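Local atomic coordinates of sulfotransferase (Alicyclobacillus acidocaldarius subsp. acidocaldarius, PDB entry 3RNL), a protein that probably transfers sulfuryl groups to an acceptor as a sulfotransferase, and binds magnesium ions. Residues S90-G98 with E156-V164. Residues are numbered along the deposited sequence; the frame is centred on the assembly and turned at random.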
ATOM      1  N   SER A  90      -5.513   1.469  -3.404  1.00 10.72           N
ATOM      2  CA  SER A  90      -6.017   1.336  -2.023  1.00 11.89           C
ATOM      3  C   SER A  90      -4.927   0.655  -1.205  1.00 11.10           C
ATOM      4  O   SER A  90      -4.515  -0.459  -1.541  1.00  9.37           O
ATOM      5  CB  SER A  90      -7.286   0.462  -2.004  1.00 10.13           C
ATOM      6  OG  SER A  90      -8.357   1.102  -2.678  1.00 11.04           O
ATOM      7  N   VAL A  91      -4.468   1.300  -0.133  1.00 10.37           N
ATOM      8  CA  VAL A  91      -3.243   0.863   0.529  1.00  9.27           C
ATOM      9  C   VAL A  91      -3.343  -0.405   1.377  1.00 12.62           C
ATOM     10  O   VAL A  91      -2.314  -0.980   1.723  1.00 12.93           O
ATOM     11  CB  VAL A  91      -2.618   1.988   1.366  1.00 16.30           C
ATOM     12  CG1 VAL A  91      -2.243   3.159   0.460  1.00 21.63           C
ATOM     13  CG2 VAL A  91      -3.569   2.407   2.470  1.00 14.27           C
ATOM     14  N   PHE A  92      -4.549  -0.840   1.744  1.00  8.22           N
ATOM     15  CA  PHE A  92      -4.664  -2.102   2.458  1.00  9.14           C
ATOM     16  C   PHE A  92      -4.982  -3.307   1.557  1.00  7.79           C
ATOM     17  O   PHE A  92      -5.229  -4.407   2.036  1.00  9.47           O
ATOM     18  CB  PHE A  92      -5.600  -1.986   3.671  1.00  8.56           C
ATOM     19  CG  PHE A  92      -5.121  -0.977   4.681  1.00 11.80           C
ATOM     20  CD1 PHE A  92      -3.958  -1.206   5.406  1.00 10.18           C
ATOM     21  CD2 PHE A  92      -5.811   0.208   4.889  1.00 19.36           C
ATOM     22  CE1 PHE A  92      -3.502  -0.263   6.348  1.00 13.57           C
ATOM     23  CE2 PHE A  92      -5.357   1.144   5.819  1.00 22.57           C
ATOM     24  CZ  PHE A  92      -4.198   0.903   6.544  1.00 15.49           C
ATOM     25  N   TYR A  93      -5.008  -3.081   0.248  1.00  8.60           N
ATOM     26  CA  TYR A  93      -5.102  -4.210  -0.680  1.00  7.35           C
ATOM     27  C   TYR A  93      -4.005  -5.249  -0.400  1.00 10.06           C
ATOM     28  O   TYR A  93      -4.232  -6.450  -0.507  1.00 12.45           O
ATOM     29  CB  TYR A  93      -4.972  -3.697  -2.111  1.00  9.41           C
ATOM     30  CG  TYR A  93      -6.243  -3.185  -2.758  1.00  9.33           C
ATOM     31  CD1 TYR A  93      -7.497  -3.508  -2.257  1.00  9.20           C
ATOM     32  CD2 TYR A  93      -6.178  -2.420  -3.919  1.00 11.12           C
ATOM     33  CE1 TYR A  93      -8.662  -3.064  -2.881  1.00  7.91           C
ATOM     34  CE2 TYR A  93      -7.333  -1.970  -4.550  1.00 10.51           C
ATOM     35  CZ  TYR A  93      -8.565  -2.307  -4.031  1.00 10.77           C
ATOM     36  OH  TYR A  93      -9.700  -1.869  -4.656  1.00 11.99           O
ATOM     37  N   LEU A  94      -2.815  -4.788  -0.036  1.00  8.09           N
ATOM     38  CA  LEU A  94      -1.696  -5.707   0.218  1.00  9.17           C
ATOM     39  C   LEU A  94      -1.962  -6.528   1.485  1.00 11.25           C
ATOM     40  O   LEU A  94      -1.654  -7.726   1.576  1.00 10.35           O
ATOM     41  CB  LEU A  94      -0.410  -4.883   0.373  1.00  7.69           C
ATOM     42  CG  LEU A  94       0.844  -5.729   0.655  1.00  8.69           C
ATOM     43  CD1 LEU A  94       1.145  -6.712  -0.506  1.00 12.35           C
ATOM     44  CD2 LEU A  94       2.059  -4.827   0.926  1.00 10.54           C
ATOM     45  N   PHE A  95      -2.586  -5.878   2.459  1.00  9.27           N
ATOM     46  CA  PHE A  95      -2.761  -6.460   3.785  1.00  9.65           C
ATOM     47  C   PHE A  95      -3.880  -7.503   3.864  1.00 11.78           C
ATOM     48  O   PHE A  95      -3.711  -8.545   4.504  1.00 12.97           O
ATOM     49  CB  PHE A  95      -3.034  -5.336   4.796  1.00  9.04           C
ATOM     50  CG  PHE A  95      -3.367  -5.834   6.188  1.00 13.12           C
ATOM     51  CD1 PHE A  95      -2.372  -6.336   7.012  1.00 13.58           C
ATOM     52  CD2 PHE A  95      -4.672  -5.794   6.665  1.00 14.99           C
ATOM     53  CE1 PHE A  95      -2.670  -6.788   8.301  1.00 15.47           C
ATOM     54  CE2 PHE A  95      -4.980  -6.255   7.945  1.00 20.06           C
ATOM     55  CZ  PHE A  95      -3.979  -6.753   8.758  1.00 15.84           C
ATOM     56  N   TYR A  96      -5.016  -7.238   3.233  1.00 10.17           N
ATOM     57  CA  TYR A  96      -6.162  -8.149   3.364  1.00  9.30           C
ATOM     58  C   TYR A  96      -5.949  -9.370   2.468  1.00 10.04           C
ATOM     59  O   TYR A  96      -5.724  -9.235   1.264  1.00 12.15           O
ATOM     60  CB  TYR A  96      -7.469  -7.419   3.034  1.00 10.60           C
ATOM     61  CG  TYR A  96      -7.906  -6.535   4.186  1.00  9.44           C
ATOM     62  CD1 TYR A  96      -8.302  -7.098   5.400  1.00 12.03           C
ATOM     63  CD2 TYR A  96      -7.883  -5.154   4.080  1.00 12.15           C
ATOM     64  CE1 TYR A  96      -8.684  -6.295   6.471  1.00 15.57           C
ATOM     65  CE2 TYR A  96      -8.275  -4.343   5.143  1.00 13.24           C
ATOM     66  CZ  TYR A  96      -8.672  -4.923   6.331  1.00 15.61           C
ATOM     67  OH  TYR A  96      -9.053  -4.129   7.402  1.00 16.42           O
ATOM     68  N   PRO A  97      -5.973 -10.566   3.071  1.00 11.00           N
ATOM     69  CA  PRO A  97      -5.381 -11.761   2.449  1.00 12.53           C
ATOM     70  C   PRO A  97      -6.142 -12.338   1.262  1.00 11.93           C
ATOM     71  O   PRO A  97      -5.548 -13.108   0.517  1.00 13.05           O
ATOM     72  CB  PRO A  97      -5.315 -12.765   3.607  1.00 14.05           C
ATOM     73  CG  PRO A  97      -6.459 -12.369   4.475  1.00 14.50           C
ATOM     74  CD  PRO A  97      -6.500 -10.853   4.415  1.00 13.30           C
ATOM     75  N   GLY A  98      -7.414 -11.988   1.090  1.00 10.17           N
ATOM     76  CA  GLY A  98      -8.177 -12.526  -0.021  1.00 14.18           C
ATOM     77  C   GLY A  98      -8.199 -11.609  -1.233  1.00 11.30           C
ATOM     78  O   GLY A  98      -8.765 -11.956  -2.283  1.00 10.99           O
ATOM     79  N   GLU A 156      -9.460  -0.046  12.498  1.00 12.06           N
ATOM     80  CA  GLU A 156      -8.934  -0.144  11.135  1.00 12.85           C
ATOM     81  C   GLU A 156      -7.419  -0.408  11.125  1.00 11.84           C
ATOM     82  O   GLU A 156      -6.723  -0.189  12.127  1.00 11.45           O
ATOM     83  CB  GLU A 156      -9.287   1.105  10.332  1.00 18.89           C
ATOM     84  CG  GLU A 156      -8.473   2.314  10.693  1.00 19.45           C
ATOM     85  CD  GLU A 156      -7.990   3.040   9.446  1.00 27.69           C
ATOM     86  OE1 GLU A 156      -8.296   4.244   9.318  1.00 23.76           O
ATOM     87  OE2 GLU A 156      -7.312   2.395   8.604  1.00 22.58           O
ATOM     88  N   PRO A 157      -6.904  -0.931  10.003  1.00 12.32           N
ATOM     89  CA  PRO A 157      -5.513  -1.410   9.977  1.00 14.08           C
ATOM     90  C   PRO A 157      -4.456  -0.317  10.097  1.00 11.19           C
ATOM     91  O   PRO A 157      -3.299  -0.660  10.329  1.00 13.05           O
ATOM     92  CB  PRO A 157      -5.383  -2.161   8.637  1.00 16.04           C
ATOM     93  CG  PRO A 157      -6.765  -2.294   8.111  1.00 24.46           C
ATOM     94  CD  PRO A 157      -7.631  -1.258   8.764  1.00 16.52           C
ATOM     95  N   LEU A 158      -4.811   0.958   9.938  1.00 12.49           N
ATOM     96  CA  LEU A 158      -3.814   2.010  10.176  1.00 13.31           C
ATOM     97  C   LEU A 158      -3.230   1.868  11.579  1.00 15.56           C
ATOM     98  O   LEU A 158      -2.067   2.203  11.822  1.00 14.14           O
ATOM     99  CB  LEU A 158      -4.418   3.406   9.985  1.00 14.18           C
ATOM    100  CG  LEU A 158      -3.438   4.593  10.046  1.00 17.12           C
ATOM    101  CD1 LEU A 158      -2.251   4.408   9.087  1.00 16.83           C
ATOM    102  CD2 LEU A 158      -4.171   5.896   9.744  1.00 20.99           C
ATOM    103  N   TRP A 159      -4.042   1.356  12.498  1.00 13.14           N
ATOM    104  CA  TRP A 159      -3.594   1.159  13.868  1.00 14.72           C
ATOM    105  C   TRP A 159      -2.699  -0.070  14.043  1.00 14.14           C
ATOM    106  O   TRP A 159      -2.122  -0.248  15.126  1.00 15.09           O
ATOM    107  CB  TRP A 159      -4.785   1.006  14.819  1.00 16.08           C
ATOM    108  CG  TRP A 159      -5.758   2.147  14.862  1.00 12.96           C
ATOM    109  CD1 TRP A 159      -6.873   2.312  14.074  1.00 14.78           C
ATOM    110  CD2 TRP A 159      -5.763   3.237  15.795  1.00 12.98           C
ATOM    111  NE1 TRP A 159      -7.551   3.453  14.446  1.00 15.63           N
ATOM    112  CE2 TRP A 159      -6.890   4.040  15.495  1.00 15.70           C
ATOM    113  CE3 TRP A 159      -4.922   3.618  16.842  1.00 12.07           C
ATOM    114  CZ2 TRP A 159      -7.194   5.201  16.210  1.00 15.61           C
ATOM    115  CZ3 TRP A 159      -5.230   4.777  17.564  1.00 15.83           C
ATOM    116  CH2 TRP A 159      -6.350   5.555  17.237  1.00 15.06           C
ATOM    117  N   TYR A 160      -2.550  -0.931  13.030  1.00 11.37           N
ATOM    118  CA  TYR A 160      -1.855  -2.162  13.376  1.00 13.05           C
ATOM    119  C   TYR A 160      -0.418  -1.953  12.936  1.00 14.61           C
ATOM    120  O   TYR A 160      -0.006  -2.361  11.842  1.00 13.79           O
ATOM    121  CB  TYR A 160      -2.408  -3.320  12.520  1.00 12.12           C
ATOM    122  CG  TYR A 160      -3.904  -3.618  12.584  1.00 13.35           C
ATOM    123  CD1 TYR A 160      -4.743  -3.005  13.509  1.00 15.81           C
ATOM    124  CD2 TYR A 160      -4.465  -4.532  11.700  1.00 14.79           C
ATOM    125  CE1 TYR A 160      -6.119  -3.300  13.531  1.00 16.50           C
ATOM    126  CE2 TYR A 160      -5.815  -4.827  11.715  1.00 18.37           C
ATOM    127  CZ  TYR A 160      -6.638  -4.210  12.622  1.00 19.28           C
ATOM    128  OH  TYR A 160      -7.986  -4.529  12.603  1.00 20.85           O
ATOM    129  N   TYR A 161       0.404  -1.555  13.890  1.00 15.07           N
ATOM    130  CA  TYR A 161       1.740  -1.093  13.569  1.00 13.91           C
ATOM    131  C   TYR A 161       2.568  -2.260  13.093  1.00 12.96           C
ATOM    132  O   TYR A 161       3.271  -2.167  12.087  1.00 15.87           O
ATOM    133  CB  TYR A 161       2.383  -0.493  14.812  1.00 15.47           C
ATOM    134  CG  TYR A 161       1.675   0.747  15.276  1.00 14.00           C
ATOM    135  CD1 TYR A 161       1.565   1.855  14.449  1.00 21.35           C
ATOM    136  CD2 TYR A 161       1.126   0.818  16.553  1.00 16.60           C
ATOM    137  CE1 TYR A 161       0.906   3.000  14.872  1.00 20.30           C
ATOM    138  CE2 TYR A 161       0.469   1.952  16.981  1.00 15.62           C
ATOM    139  CZ  TYR A 161       0.370   3.041  16.146  1.00 15.53           C
ATOM    140  OH  TYR A 161      -0.284   4.173  16.584  1.00 19.10           O
ATOM    141  N   ARG A 162       2.496  -3.347  13.846  1.00 12.08           N
ATOM    142  CA  ARG A 162       3.257  -4.552  13.519  1.00 15.44           C
ATOM    143  C   ARG A 162       2.620  -5.362  12.386  1.00 18.56           C
ATOM    144  O   ARG A 162       3.309  -5.758  11.444  1.00 15.54           O
ATOM    145  CB  ARG A 162       3.425  -5.443  14.767  1.00 14.92           C
ATOM    146  CG  ARG A 162       4.424  -4.915  15.804  1.00 14.35           C
ATOM    147  CD  ARG A 162       4.360  -5.764  17.100  1.00 18.37           C
ATOM    148  NE  ARG A 162       5.636  -5.763  17.827  1.00 30.86           N
ATOM    149  CZ  ARG A 162       5.926  -4.948  18.837  1.00 38.91           C
ATOM    150  NH1 ARG A 162       5.035  -4.058  19.247  1.00 37.46           N
ATOM    151  NH2 ARG A 162       7.106  -5.024  19.441  1.00 37.61           N
ATOM    152  N   ALA A 163       1.311  -5.607  12.465  1.00 12.27           N
ATOM    153  CA  ALA A 163       0.703  -6.561  11.538  1.00 14.25           C
ATOM    154  C   ALA A 163       0.857  -6.100  10.089  1.00 12.53           C
ATOM    155  O   ALA A 163       1.130  -6.900   9.184  1.00 13.72           O
ATOM    156  CB  ALA A 163      -0.770  -6.787  11.870  1.00 16.63           C
ATOM    157  N   VAL A 164       0.684  -4.805   9.865  1.00 12.31           N
ATOM    158  CA  VAL A 164       0.728  -4.274   8.503  1.00 11.19           C
ATOM    159  C   VAL A 164       2.154  -4.276   7.932  1.00 15.40           C
ATOM    160  O   VAL A 164       2.352  -4.324   6.715  1.00 14.45           O
ATOM    161  CB  VAL A 164       0.067  -2.866   8.456  1.00 11.00           C
ATOM    162  CG1 VAL A 164       0.400  -2.131   7.168  1.00 14.10           C
ATOM    163  CG2 VAL A 164      -1.449  -3.026   8.626  1.00 14.54           C
TER
HETATM  164  O   HOH W   1      -9.068  -5.356   9.816  1.00 18.72           O
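F92, F95 and Y96 of 90-98 pack on P157, Y160, A163 and V164 of 156-164, joining two loops of the P-loop-type sulfotransferase fold. The first loop follows strand 85-89 of the parallel sheet and opens with a type I turn from S90 to Y93. The second lies between helices 147-152 and 167-178 and contains a 3-10 segment at 157-159.

Two CH-pi contacts lead the packing. P157 CB lies over one face of the F92 ring, 3.8 Å from the centroid. V91 CG2 of the same loop as F92 lies over the opposite face. V164 CG2 sits over a face of F95, 4.1 Å from that centroid. The same methyl also reaches F92 CE1, so V164 bridges the two rings. An alanine in place of F92 is likely to leave P157 CB without its aromatic face and open a gap beside V164.

The aromatic contact of F95 with Y160 is oblique. The planes are 66° apart, and F95 CZ meets the edge of Y160 at CD2 (3.7 Å). F95 has CG anti to the backbone N (chi1 174°), which carries its ring out to Y160 and A163.

Polar groups join the packing. E156 OE2 accepts a bond from L158 N, which arrives from above the carboxylate plane, 48° out of it. The same oxygen approaches F92 CE2, with ring and carboxylate nearly perpendicular. E156 OE1 forms a salt bridge with R135, so both carboxylate oxygens have polar partners.

Y96 crosses P157 at about a right angle, its OH close to the proline CG. One water joins the two tyrosines, 2.7 Å from Y96 OH and 3.1 Å from Y160 OH.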